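Local coordinates for copper-containing nitrite reductase (Thermus scotoductus, PDB 6HBE), which probably reduces nitrite to nitric oxide with electrons from cytochrome c, using copper centres held in a homotrimer, at residues Ile79-Thr84 / Phe101-Asp106; Glu190-Arg195 / Gly278-Lys283; His216-Ile221 / Asp261-Thr266; Val354-Tyr359 / Ser429-Met434; Asp391-Asp396 / Val425-Ile430. All blocks are in the same frame, centred on the assembly; numbering follows the deposited sequence.

Interaction 1: Ile79-Thr84 / Phe101-Asp106. With CU (copper (II) ion), chain M.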
# COMPACT_ATOMS: atom_id res chain seq x y z
N ILE C 79 -20.88 14.84 -5.33
CA ILE C 79 -21.85 13.75 -5.39
C ILE C 79 -21.73 13.04 -6.74
O ILE C 79 -22.13 13.58 -7.79
CB ILE C 79 -23.30 14.26 -5.07
CG1 ILE C 79 -24.32 13.12 -5.18
CG2 ILE C 79 -23.70 15.45 -5.93
CD1 ILE C 79 -25.49 13.30 -4.22
N HIS C 80 -21.18 11.81 -6.71
CA HIS C 80 -20.72 11.17 -7.94
C HIS C 80 -21.86 10.73 -8.87
O HIS C 80 -21.59 10.44 -10.02
CB HIS C 80 -19.78 9.96 -7.67
CG HIS C 80 -18.47 10.29 -7.02
ND1 HIS C 80 -17.51 9.33 -6.77
CD2 HIS C 80 -17.94 11.46 -6.59
CE1 HIS C 80 -16.47 9.89 -6.17
NE2 HIS C 80 -16.70 11.19 -6.06
N ALA C 81 -23.11 10.64 -8.37
CA ALA C 81 -24.29 10.40 -9.23
C ALA C 81 -24.65 11.53 -10.20
O ALA C 81 -25.45 11.31 -11.15
CB ALA C 81 -25.52 10.09 -8.37
N ALA C 82 -24.08 12.71 -10.00
CA ALA C 82 -24.30 13.85 -10.90
C ALA C 82 -23.29 13.92 -12.05
O ALA C 82 -22.10 14.11 -11.79
CB ALA C 82 -24.22 15.13 -10.09
N ASN C 83 -23.77 13.78 -13.31
CA ASN C 83 -23.00 14.03 -14.53
C ASN C 83 -23.27 15.48 -15.02
O ASN C 83 -23.80 15.71 -16.11
CB ASN C 83 -23.33 13.00 -15.63
CG ASN C 83 -22.42 13.12 -16.87
OD1 ASN C 83 -21.21 13.30 -16.74
ND2 ASN C 83 -23.01 13.01 -18.05
N THR C 84 -22.89 16.44 -14.18
CA THR C 84 -22.99 17.87 -14.47
C THR C 84 -22.14 18.62 -13.46
O THR C 84 -21.79 18.06 -12.41
CB THR C 84 -24.48 18.38 -14.51
OG1 THR C 84 -24.53 19.72 -15.01
CG2 THR C 84 -25.12 18.33 -13.13
N PHE C 101 -29.28 22.56 -4.73
CA PHE C 101 -28.83 22.06 -6.03
C PHE C 101 -29.69 20.88 -6.51
O PHE C 101 -30.05 19.99 -5.73
CB PHE C 101 -27.34 21.66 -5.90
CG PHE C 101 -26.73 21.07 -7.16
CD1 PHE C 101 -26.35 21.89 -8.22
CD2 PHE C 101 -26.50 19.71 -7.26
CE1 PHE C 101 -25.78 21.36 -9.36
CE2 PHE C 101 -25.92 19.16 -8.41
CZ PHE C 101 -25.56 19.99 -9.46
N SER C 102 -30.03 20.86 -7.79
CA SER C 102 -30.75 19.74 -8.38
C SER C 102 -30.00 19.17 -9.58
O SER C 102 -29.35 19.92 -10.30
CB SER C 102 -32.14 20.18 -8.83
OG SER C 102 -32.74 20.95 -7.81
N PHE C 103 -30.14 17.86 -9.78
CA PHE C 103 -29.62 17.14 -10.95
C PHE C 103 -30.52 15.97 -11.27
O PHE C 103 -31.26 15.55 -10.41
CB PHE C 103 -28.16 16.67 -10.75
CG PHE C 103 -27.98 15.66 -9.64
CD1 PHE C 103 -27.86 16.07 -8.32
CD2 PHE C 103 -27.92 14.30 -9.93
CE1 PHE C 103 -27.71 15.13 -7.29
CE2 PHE C 103 -27.75 13.35 -8.91
CZ PHE C 103 -27.64 13.78 -7.59
N THR C 104 -30.47 15.46 -12.49
CA THR C 104 -31.15 14.23 -12.85
C THR C 104 -30.20 13.03 -12.72
O THR C 104 -29.05 13.10 -13.15
CB THR C 104 -31.69 14.32 -14.30
OG1 THR C 104 -32.53 15.47 -14.39
CG2 THR C 104 -32.51 13.11 -14.65
N ALA C 105 -30.69 11.94 -12.12
CA ALA C 105 -29.92 10.70 -11.98
C ALA C 105 -29.98 9.90 -13.27
O ALA C 105 -30.80 8.99 -13.42
CB ALA C 105 -30.44 9.88 -10.80
N ASP C 106 -29.09 10.23 -14.20
CA ASP C 106 -29.06 9.63 -15.54
C ASP C 106 -28.36 8.27 -15.64
O ASP C 106 -28.48 7.61 -16.65
CB ASP C 106 -28.35 10.58 -16.54
CG ASP C 106 -29.07 11.93 -16.70
OD1 ASP C 106 -30.26 12.03 -16.34
OD2 ASP C 106 -28.44 12.88 -17.21
CU CU M . -15.12 12.33 -5.35
O HOH W 1 -26.30 11.49 -13.89
O HOH W 2 -25.88 12.89 -18.57
O HOH W 3 -26.63 14.51 -13.78
O HOH W 4 -15.30 13.97 -6.38
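The ring of Phe-103 forms the tight part of this contact. Its CG takes the crowded position between the backbone N and the carbonyl carbon (chi1 64°), which brings the ring against the type I turn of Ile-79 to Ala-82. Ala-82 CB stands over one ring face, 3.9 Å from the centroid of Phe-103, in a CH-pi contact. Ile-79 CD1 crosses obliquely to Phe-103 CZ at 4.0 Å. Beside them Thr-84 CG2 meets the edge of Phe-101 tip to tip, 4.1 Å from its CZ. The Asn-83 side is looser and wet. One water joins Asn-83 ND2 to Asp-106 OD2, another joins Asn-83 N to Thr-104 O, and a third links Ala-81 O to Asp-106 N. An alanine at Phe-103 would remove the ring and would probably loosen the turn that carries His-80. His-80 points away from the strand and binds copper through NE2 at 2.1 Å. A water, His-114 and His-267 of a neighbouring subunit complete this site, as in the type 2 centre of nitrite reductases. Strand 101-104 pairs with strand 62-69, while Ala-81 packs on Phe-111 and Ile-134 of strands 109-114 and 131-137, so the contact spans two sheets.

Interaction 2: Glu190-Arg195 / Gly278-Lys283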
# COMPACT_ATOMS: atom_id res chain seq x y z
N GLU C 190 -23.13 -7.90 16.27
CA GLU C 190 -24.54 -8.02 15.93
C GLU C 190 -24.68 -8.68 14.56
O GLU C 190 -24.83 -7.99 13.53
CB GLU C 190 -25.24 -6.65 15.95
CG GLU C 190 -25.29 -5.93 17.28
CD GLU C 190 -25.97 -4.56 17.20
OE1 GLU C 190 -25.33 -3.55 16.80
OE2 GLU C 190 -27.17 -4.47 17.54
N PRO C 191 -24.65 -10.03 14.51
CA PRO C 191 -24.75 -10.73 13.21
C PRO C 191 -26.05 -10.47 12.44
O PRO C 191 -27.10 -10.23 13.06
CB PRO C 191 -24.58 -12.21 13.58
CG PRO C 191 -23.91 -12.22 14.92
CD PRO C 191 -24.39 -10.98 15.62
N ILE C 192 -25.97 -10.45 11.12
CA ILE C 192 -27.12 -10.16 10.24
C ILE C 192 -27.97 -11.44 9.97
O ILE C 192 -27.46 -12.41 9.39
CB ILE C 192 -26.65 -9.53 8.93
CG1 ILE C 192 -25.97 -8.18 9.17
CG2 ILE C 192 -27.80 -9.39 7.92
CD1 ILE C 192 -25.14 -7.68 7.99
N PRO C 193 -29.24 -11.48 10.42
CA PRO C 193 -30.01 -12.73 10.22
C PRO C 193 -30.43 -12.92 8.76
O PRO C 193 -30.93 -11.99 8.16
CB PRO C 193 -31.26 -12.54 11.13
CG PRO C 193 -30.87 -11.48 12.12
CD PRO C 193 -29.96 -10.56 11.32
N VAL C 194 -30.20 -14.12 8.23
CA VAL C 194 -30.64 -14.52 6.89
C VAL C 194 -31.17 -15.96 6.96
O VAL C 194 -30.98 -16.64 7.96
CB VAL C 194 -29.49 -14.43 5.84
CG1 VAL C 194 -28.91 -12.99 5.78
CG2 VAL C 194 -28.41 -15.48 6.04
N ARG C 195 -31.84 -16.40 5.91
CA ARG C 195 -32.32 -17.78 5.78
C ARG C 195 -31.61 -18.52 4.63
O ARG C 195 -31.40 -17.93 3.55
CB ARG C 195 -33.82 -17.81 5.46
CG ARG C 195 -34.71 -17.10 6.47
CD ARG C 195 -36.19 -17.27 6.08
NE ARG C 195 -37.05 -16.45 6.93
CZ ARG C 195 -38.21 -15.89 6.56
NH1 ARG C 195 -38.72 -16.06 5.34
NH2 ARG C 195 -38.87 -15.14 7.45
N GLY C 278 -17.55 -9.26 9.14
CA GLY C 278 -18.91 -9.40 9.75
C GLY C 278 -19.52 -10.77 9.45
O GLY C 278 -18.90 -11.58 8.74
N ILE C 279 -20.70 -11.05 10.02
CA ILE C 279 -21.32 -12.40 9.95
C ILE C 279 -22.75 -12.30 9.40
O ILE C 279 -23.54 -11.50 9.93
CB ILE C 279 -21.38 -13.08 11.34
CG1 ILE C 279 -19.98 -13.38 11.84
CG2 ILE C 279 -22.17 -14.40 11.29
CD1 ILE C 279 -19.87 -13.75 13.31
N LEU C 280 -23.07 -13.09 8.37
CA LEU C 280 -24.45 -13.40 7.95
C LEU C 280 -24.85 -14.74 8.61
O LEU C 280 -24.30 -15.78 8.28
CB LEU C 280 -24.52 -13.53 6.43
CG LEU C 280 -23.87 -12.38 5.61
CD1 LEU C 280 -24.02 -12.60 4.13
CD2 LEU C 280 -24.42 -11.03 6.01
N ARG C 281 -25.79 -14.71 9.56
CA ARG C 281 -26.13 -15.90 10.36
C ARG C 281 -27.39 -16.54 9.80
O ARG C 281 -28.50 -16.04 10.00
CB ARG C 281 -26.29 -15.53 11.84
CG ARG C 281 -26.56 -16.72 12.78
CD ARG C 281 -26.09 -16.43 14.20
NE ARG C 281 -24.63 -16.48 14.34
CZ ARG C 281 -23.93 -16.08 15.41
NH1 ARG C 281 -24.51 -15.52 16.49
NH2 ARG C 281 -22.60 -16.24 15.42
N ALA C 282 -27.20 -17.66 9.08
CA ALA C 282 -28.28 -18.30 8.33
C ALA C 282 -29.00 -19.31 9.23
O ALA C 282 -28.36 -20.22 9.80
CB ALA C 282 -27.74 -18.98 7.07
N LYS C 283 -30.31 -19.08 9.42
CA LYS C 283 -31.21 -20.00 10.19
C LYS C 283 -32.53 -20.11 9.49
O LYS C 283 -33.07 -19.12 9.01
CB LYS C 283 -31.49 -19.46 11.59
CG LYS C 283 -30.28 -19.48 12.48
CD LYS C 283 -30.61 -19.05 13.90
CE LYS C 283 -29.36 -19.15 14.78
NZ LYS C 283 -29.45 -18.20 15.91
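Pro-191 and Arg-281 lie side by side and point the same way. Arg-281 CG is anti to the backbone N (chi1 -176°), and the chain then bends at chi3 (-74°). The bend brings the guanidinium beside the proline ring. Pro-191 CG sits over one face of it, offset toward the rim, 3.7 Å from Arg-281 NH1. The charge itself is met by Asp-261, which forms a salt bridge with Arg-281 NE. Pro-191 CB also touches Ile-279 CG2 at 4.0 Å. The other face of the sheet is apolar. There Ile-192 and Leu-280 run alongside each other, and Ile-192 CD1 meets Leu-280 CD2 at 4.0 Å. Next along the strands, Val-194 CG2 rests on Ala-282 CB at 3.7 Å. The strands are parallel neighbours, and their short segments are turned 33° against each other. Ile-192 N and Val-194 N donate to Ile-279 O and Arg-281 O. Arg-281 N and Lys-283 N donate back to Ile-192 O and Val-194 O. Pro-193 has no N-H, but this pattern asks for none. The pair closes one side of a sheet in the second cupredoxin domain. Strand 192-194 is outermost within this chain, and strand 277-282 pairs on its other side with strand 260-266. Leu-156 of strand 154-163 covers Ile-192 and Leu-280, and Tyr-187 of helix 186-189 touches Ile-192.

Interaction 3: His216-Ile221 / Asp261-Thr266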
# COMPACT_ATOMS: atom_id res chain seq x y z
N HIS C 216 -15.53 -10.68 -0.01
CA HIS C 216 -15.64 -12.15 -0.06
C HIS C 216 -16.71 -12.62 0.96
O HIS C 216 -16.87 -11.98 2.01
CB HIS C 216 -14.27 -12.78 0.25
CG HIS C 216 -14.29 -14.27 0.46
ND1 HIS C 216 -14.44 -15.17 -0.58
CD2 HIS C 216 -14.13 -15.01 1.58
CE1 HIS C 216 -14.40 -16.40 -0.10
NE2 HIS C 216 -14.20 -16.33 1.21
N VAL C 217 -17.41 -13.72 0.66
CA VAL C 217 -18.25 -14.42 1.67
C VAL C 217 -17.76 -15.87 1.85
O VAL C 217 -17.72 -16.61 0.89
CB VAL C 217 -19.78 -14.43 1.32
CG1 VAL C 217 -20.57 -15.25 2.35
CG2 VAL C 217 -20.34 -13.04 1.30
N VAL C 218 -17.37 -16.24 3.09
CA VAL C 218 -16.88 -17.60 3.40
C VAL C 218 -18.05 -18.57 3.28
O VAL C 218 -19.06 -18.42 3.99
CB VAL C 218 -16.28 -17.68 4.83
CG1 VAL C 218 -15.68 -19.06 5.11
CG2 VAL C 218 -15.23 -16.60 5.05
N GLY C 219 -17.93 -19.53 2.36
CA GLY C 219 -19.01 -20.45 2.04
C GLY C 219 -19.85 -19.99 0.87
O GLY C 219 -20.90 -20.58 0.59
N GLY C 220 -19.43 -18.94 0.17
CA GLY C 220 -20.16 -18.49 -1.02
C GLY C 220 -19.32 -18.15 -2.24
O GLY C 220 -18.19 -17.68 -2.12
N ILE C 221 -19.88 -18.35 -3.43
CA ILE C 221 -19.32 -17.85 -4.69
C ILE C 221 -20.39 -16.95 -5.26
O ILE C 221 -21.50 -17.43 -5.49
CB ILE C 221 -18.98 -19.02 -5.67
CG1 ILE C 221 -17.89 -19.91 -5.07
CG2 ILE C 221 -18.51 -18.52 -7.02
CD1 ILE C 221 -17.51 -21.15 -5.87
N ASP C 261 -22.99 -19.86 9.91
CA ASP C 261 -22.43 -18.52 9.66
C ASP C 261 -21.71 -18.45 8.29
O ASP C 261 -20.91 -19.33 7.97
CB ASP C 261 -21.44 -18.15 10.77
CG ASP C 261 -22.12 -17.79 12.08
OD1 ASP C 261 -23.38 -17.74 12.14
OD2 ASP C 261 -21.37 -17.55 13.07
N TYR C 262 -22.02 -17.42 7.50
CA TYR C 262 -21.37 -17.13 6.25
C TYR C 262 -20.71 -15.76 6.44
O TYR C 262 -21.40 -14.74 6.52
CB TYR C 262 -22.40 -17.09 5.10
CG TYR C 262 -23.04 -18.44 4.75
CD1 TYR C 262 -24.16 -18.91 5.44
CD2 TYR C 262 -22.52 -19.23 3.74
CE1 TYR C 262 -24.75 -20.15 5.12
CE2 TYR C 262 -23.07 -20.49 3.41
CZ TYR C 262 -24.20 -20.93 4.10
OH TYR C 262 -24.78 -22.15 3.78
N THR C 263 -19.38 -15.76 6.58
CA THR C 263 -18.65 -14.58 7.03
C THR C 263 -18.36 -13.64 5.85
O THR C 263 -17.79 -14.06 4.85
CB THR C 263 -17.37 -15.02 7.77
OG1 THR C 263 -17.74 -15.67 8.99
CG2 THR C 263 -16.47 -13.86 8.11
N LEU C 264 -18.69 -12.36 6.01
CA LEU C 264 -18.38 -11.30 5.03
C LEU C 264 -17.04 -10.67 5.42
O LEU C 264 -16.84 -10.25 6.58
CB LEU C 264 -19.48 -10.24 5.07
CG LEU C 264 -19.34 -9.04 4.14
CD1 LEU C 264 -19.60 -9.50 2.70
CD2 LEU C 264 -20.28 -7.90 4.54
N VAL C 265 -16.13 -10.57 4.46
CA VAL C 265 -14.76 -10.15 4.78
C VAL C 265 -14.09 -9.58 3.52
O VAL C 265 -14.47 -9.93 2.35
CB VAL C 265 -13.96 -11.33 5.41
CG1 VAL C 265 -13.67 -12.42 4.40
CG2 VAL C 265 -12.67 -10.87 6.11
N THR C 266 -13.11 -8.70 3.75
CA THR C 266 -12.16 -8.32 2.70
C THR C 266 -10.97 -9.26 2.75
O THR C 266 -10.35 -9.48 3.82
CB THR C 266 -11.65 -6.84 2.76
OG1 THR C 266 -10.58 -6.69 1.82
CG2 THR C 266 -11.15 -6.44 4.15
O HOH W 5 -19.20 -20.90 5.83
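Two antiparallel strands of the second cupredoxin domain meet here, and the first one runs into a type II turn from Val-217 to Gly-220. His-216 and Val-265 form a hydrogen-bonded pair. His-216 N gives to Val-265 O at 2.7 Å, in a rather bent bond, and Val-265 N gives back to His-216 O at 2.9 Å. Val-218 N adds a straighter bond to Thr-263 O. Among the side chains, Val-217 CG2 crosses Leu-264 CD1 at 3.9 Å, and Val-265 CG1 touches the edge of the His-216 ring at CD2. That ring is positioned from outside: its ND1 bonds Gln-239 O, it stacks on His-80 of a neighbouring subunit, and it lies about 4 Å from the copper there (nearest atoms). Tyr-262 lies along the turn, with its CB against Val-217 CG1 at 3.8 Å and its OH bonded to Val-258 O. An alanine at Tyr-262 would remove the ring and would probably leave the turn less well packed and Val-258 O without this partner. Gly-219 has a positive phi (93°), which favours glycine, and a beta carbon here would also press on Tyr-262 CD2. Gly-219 O lies at the edge of the tyrosine ring, 3.6 Å from Tyr-262 CE2.

Interaction 4: Val354-Tyr359 / Ser429-Met434. With CU (copper (II) ion), chain L.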
# COMPACT_ATOMS: atom_id res chain seq x y z
N VAL C 354 1.66 18.10 8.12
CA VAL C 354 1.39 17.03 7.15
C VAL C 354 -0.04 16.48 7.33
O VAL C 354 -0.44 16.13 8.44
CB VAL C 354 2.48 15.92 7.20
CG1 VAL C 354 2.67 15.34 8.59
CG2 VAL C 354 2.22 14.79 6.19
N GLY C 355 -0.81 16.42 6.24
CA GLY C 355 -2.22 16.00 6.31
C GLY C 355 -3.06 16.80 7.30
O GLY C 355 -3.84 16.22 8.06
N ASN C 356 -2.89 18.14 7.30
CA ASN C 356 -3.55 19.04 8.27
C ASN C 356 -3.36 18.56 9.71
O ASN C 356 -4.32 18.44 10.47
CB ASN C 356 -5.04 19.24 7.94
CG ASN C 356 -5.28 20.07 6.69
OD1 ASN C 356 -4.38 20.32 5.88
ND2 ASN C 356 -6.51 20.52 6.53
N SER C 357 -2.11 18.25 10.05
CA SER C 357 -1.72 17.86 11.40
C SER C 357 -0.29 18.21 11.66
O SER C 357 0.46 18.50 10.73
CB SER C 357 -1.98 16.36 11.66
OG SER C 357 -1.01 15.51 11.06
N PHE C 358 0.11 18.17 12.94
CA PHE C 358 1.50 18.37 13.34
C PHE C 358 2.09 17.04 13.79
O PHE C 358 1.48 16.35 14.58
CB PHE C 358 1.64 19.41 14.48
CG PHE C 358 1.14 20.79 14.13
CD1 PHE C 358 1.89 21.63 13.32
CD2 PHE C 358 -0.11 21.25 14.59
CE1 PHE C 358 1.44 22.90 13.00
CE2 PHE C 358 -0.57 22.51 14.27
CZ PHE C 358 0.20 23.34 13.47
N TYR C 359 3.30 16.71 13.31
CA TYR C 359 3.97 15.43 13.61
C TYR C 359 5.42 15.64 14.03
O TYR C 359 6.21 16.11 13.24
CB TYR C 359 3.92 14.48 12.39
CG TYR C 359 4.47 13.11 12.67
CD1 TYR C 359 3.74 12.20 13.43
CD2 TYR C 359 5.72 12.74 12.23
CE1 TYR C 359 4.25 10.93 13.72
CE2 TYR C 359 6.24 11.48 12.51
CZ TYR C 359 5.49 10.58 13.25
OH TYR C 359 6.00 9.33 13.52
N SER C 429 -3.62 28.82 12.42
CA SER C 429 -4.66 29.86 12.36
C SER C 429 -5.57 29.67 11.14
O SER C 429 -6.73 30.06 11.18
CB SER C 429 -4.05 31.28 12.38
OG SER C 429 -3.31 31.56 11.22
N ILE C 430 -5.04 29.02 10.09
CA ILE C 430 -5.80 28.74 8.87
C ILE C 430 -6.81 27.62 9.14
O ILE C 430 -7.98 27.71 8.72
CB ILE C 430 -4.84 28.40 7.69
CG1 ILE C 430 -3.84 29.55 7.47
CG2 ILE C 430 -5.60 28.15 6.37
CD1 ILE C 430 -2.71 29.26 6.49
N HIS C 431 -6.34 26.58 9.82
CA HIS C 431 -7.12 25.37 10.16
C HIS C 431 -7.09 25.18 11.68
O HIS C 431 -6.27 24.42 12.22
CB HIS C 431 -6.50 24.14 9.45
CG HIS C 431 -6.18 24.36 8.00
ND1 HIS C 431 -4.90 24.61 7.54
CD2 HIS C 431 -6.98 24.36 6.91
CE1 HIS C 431 -4.93 24.74 6.23
NE2 HIS C 431 -6.18 24.61 5.82
N PRO C 432 -8.01 25.85 12.41
CA PRO C 432 -7.85 25.94 13.89
C PRO C 432 -8.02 24.63 14.68
O PRO C 432 -7.64 24.59 15.84
CB PRO C 432 -8.88 27.00 14.32
CG PRO C 432 -9.75 27.27 13.12
CD PRO C 432 -9.21 26.55 11.92
N TYR C 433 -8.56 23.60 14.03
CA TYR C 433 -8.65 22.22 14.56
C TYR C 433 -7.31 21.44 14.52
O TYR C 433 -7.19 20.40 15.17
CB TYR C 433 -9.78 21.43 13.84
CG TYR C 433 -9.60 21.37 12.35
CD1 TYR C 433 -8.83 20.37 11.75
CD2 TYR C 433 -10.18 22.33 11.52
CE1 TYR C 433 -8.65 20.34 10.36
CE2 TYR C 433 -9.99 22.31 10.17
CZ TYR C 433 -9.22 21.31 9.58
OH TYR C 433 -9.06 21.35 8.21
N MET C 434 -6.31 21.93 13.77
CA MET C 434 -4.93 21.40 13.88
C MET C 434 -4.31 21.85 15.18
O MET C 434 -4.26 23.06 15.44
CB MET C 434 -4.03 21.95 12.79
CG MET C 434 -4.36 21.47 11.41
SD MET C 434 -3.28 22.14 10.12
CE MET C 434 -1.66 21.70 10.66
CU CU L . -3.19 24.72 8.59
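The backbones come closest at Ser-357 and Met-434, where a type I turn from His-431 to Met-434 faces a bend with positive phi at Gly-355 and Asn-356. Met-434 carries most of the contact. Its CG is anti to the carbonyl carbon, and the chain bends at chi3 (56°). The CE methyl thus lies over one face of Phe-358, 3.9 Å from the ring centroid, as part of a Met-aromatic contact. Met-434 CG presses on Asn-356 O at 3.2 Å, a buried carbonyl with no partner in the model. Met-434 SD stands 3.0 Å from the copper, while His-431 ND1 binds it at 2.0 Å. With Cys-428 and His-390 this gives a type 1 site of the plastocyanin/azurin kind. The imidazole of His-431 is held between two groups: Asn-356 ND2 over one face and Ile-430 CG2 over the opposite one. Asn-356 ND2 also donates to Tyr-433 OH at 3.2 Å, with the hydroxyl near the amide plane. Glu-385 holds Tyr-433 OH as well, and His-120 bonds Asn-356 OD1. The 429-434 loop joins strands 422-427 and 435-443. Helix 120-126 packs on it and on Asn-356 through His-125 and Ala-124, and helix 167-172 covers Val-354.

Interaction 5: Asp391-Asp396 / Val425-Ile430. With CU (copper (II) ion), chain L.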
# COMPACT_ATOMS: atom_id res chain seq x y z
N ASP C 391 0.48 27.58 9.37
CA ASP C 391 1.35 28.24 10.33
C ASP C 391 1.22 27.53 11.66
O ASP C 391 0.48 26.53 11.79
CB ASP C 391 1.05 29.78 10.41
CG ASP C 391 -0.35 30.12 10.97
OD1 ASP C 391 -1.00 29.30 11.66
OD2 ASP C 391 -0.81 31.28 10.74
N ALA C 392 1.97 28.01 12.66
CA ALA C 392 1.82 27.53 14.02
C ALA C 392 1.76 28.78 14.94
O ALA C 392 2.68 29.59 14.90
CB ALA C 392 3.00 26.66 14.40
N VAL C 393 0.68 28.89 15.74
CA VAL C 393 0.41 30.07 16.63
C VAL C 393 0.04 29.57 18.05
O VAL C 393 -0.92 28.80 18.22
CB VAL C 393 -0.71 30.99 16.06
CG1 VAL C 393 -0.47 31.33 14.60
CG2 VAL C 393 -2.11 30.38 16.18
N VAL C 394 0.80 29.97 19.06
CA VAL C 394 0.51 29.55 20.43
C VAL C 394 -0.81 30.18 20.90
O VAL C 394 -1.04 31.39 20.70
CB VAL C 394 1.65 29.90 21.39
CG1 VAL C 394 1.26 29.60 22.84
CG2 VAL C 394 2.88 29.11 21.03
N ILE C 395 -1.67 29.36 21.51
CA ILE C 395 -2.94 29.84 22.08
C ILE C 395 -3.14 29.50 23.58
O ILE C 395 -4.18 29.86 24.15
CB ILE C 395 -4.16 29.37 21.26
CG1 ILE C 395 -4.22 27.84 21.16
CG2 ILE C 395 -4.13 30.01 19.88
CD1 ILE C 395 -5.62 27.27 21.26
N ASP C 396 -2.15 28.85 24.21
CA ASP C 396 -2.16 28.53 25.64
C ASP C 396 -0.70 28.66 26.09
O ASP C 396 0.15 27.84 25.73
CB ASP C 396 -2.70 27.10 25.89
CG ASP C 396 -2.81 26.74 27.39
OD1 ASP C 396 -2.07 27.27 28.24
OD2 ASP C 396 -3.64 25.87 27.73
N VAL C 425 0.60 25.15 24.00
CA VAL C 425 -0.31 24.51 23.06
C VAL C 425 -0.42 25.46 21.88
O VAL C 425 -0.66 26.65 22.10
CB VAL C 425 -1.71 24.25 23.67
CG1 VAL C 425 -2.59 23.47 22.70
CG2 VAL C 425 -1.58 23.53 25.00
N TYR C 426 -0.24 24.95 20.66
CA TYR C 426 -0.34 25.77 19.45
C TYR C 426 -1.33 25.18 18.46
O TYR C 426 -1.62 23.97 18.49
CB TYR C 426 1.05 26.01 18.81
CG TYR C 426 1.75 24.74 18.31
CD1 TYR C 426 2.50 23.94 19.18
CD2 TYR C 426 1.65 24.35 16.98
CE1 TYR C 426 3.12 22.78 18.73
CE2 TYR C 426 2.27 23.18 16.52
CZ TYR C 426 2.99 22.39 17.39
OH TYR C 426 3.64 21.22 16.95
N ILE C 427 -1.87 26.04 17.61
CA ILE C 427 -2.75 25.65 16.50
C ILE C 427 -2.24 26.22 15.19
O ILE C 427 -1.31 27.03 15.17
CB ILE C 427 -4.25 26.09 16.71
CG1 ILE C 427 -4.41 27.62 16.76
CG2 ILE C 427 -4.82 25.45 17.97
CD1 ILE C 427 -5.84 28.09 16.88
N CYS C 428 -2.87 25.82 14.09
CA CYS C 428 -2.78 26.56 12.85
C CYS C 428 -3.92 27.56 12.75
O CYS C 428 -5.09 27.21 12.97
CB CYS C 428 -2.81 25.60 11.67
SG CYS C 428 -2.84 26.40 10.08
N SER C 429 -3.62 28.82 12.42
CA SER C 429 -4.66 29.86 12.36
C SER C 429 -5.57 29.67 11.14
O SER C 429 -6.73 30.06 11.18
CB SER C 429 -4.05 31.28 12.38
OG SER C 429 -3.31 31.56 11.22
N ILE C 430 -5.04 29.02 10.09
CA ILE C 430 -5.80 28.74 8.87
C ILE C 430 -6.81 27.62 9.14
O ILE C 430 -7.98 27.71 8.72
CB ILE C 430 -4.84 28.40 7.69
CG1 ILE C 430 -3.84 29.55 7.47
CG2 ILE C 430 -5.60 28.15 6.37
CD1 ILE C 430 -2.71 29.26 6.49
CU CU L . -3.19 24.72 8.59
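Asp-391 CG sits in the crowded position between the backbone N and the carbonyl carbon (chi1 66°), and Ser-429 OG takes the same position on its own residue (chi1 67°). These torsions turn carboxylate and hydroxyl toward each other. Ser-429 OG donates to Asp-391 OD2 at 2.6 Å, and Ser-429 N donates to Asp-391 OD1 at 2.8 Å. Both oxygens use their syn lone pairs, so the carboxylate grips one residue twice and its rotation is fixed. Cys-428 SG is anti to its backbone N (chi1 175°) and binds the copper at 2.3 Å. Asp-391 N points almost straight at the same sulfur and donates to it at 3.6 Å. Such an N-H is likely to draw some charge from the thiolate and so tune the metal. His-390 and His-431 complete the close ligands. The strands that lead to this site belong to the C-terminal cupredoxin domain and pair antiparallel. Val-393 and Ile-427 exchange two backbone bonds. Beyond the non-hydrogen-bonded pair of Val-394 and Tyr-426, Ile-395 and Asp-396 both face Val-425, a classic beta bulge. Val-425 O takes Ile-395 N at 3.0 Å and, weakly, Asp-396 N. Val-425 N returns a bond to Asp-396 O at 3.2 Å. On one face Val-393 CG2 crosses Ile-427 CG1 obliquely at 3.6 Å. Ile-395 meets the same isoleucine at about a right angle, CD1 against CG2. On the other face the methyl of Ala-392 touches Tyr-426 CD2 at 3.7 Å, and the ring of Tyr-426 runs on to meet Phe-358 edge-to-face.

From the N terminus, interaction 1 closes first, over a short loop that holds helix 87-90, and ties two sheets of the first domain. Interaction 2 then closes a long loop of the second domain. Interaction 3 is nested inside that loop, and the two share a sheet in which strands 260-266 and 277-282 are neighbours. Interactions 4 and 5 come last, about 40 Å or more from interactions 2 and 3 between centres. Interaction 5 opens within the loop of interaction 4, and the two share residues 429-430, beside one copper. Within a chain interactions 1 and 3 lie apart, but interaction 1 meets interaction 3 of a neighbouring subunit beside the shared copper.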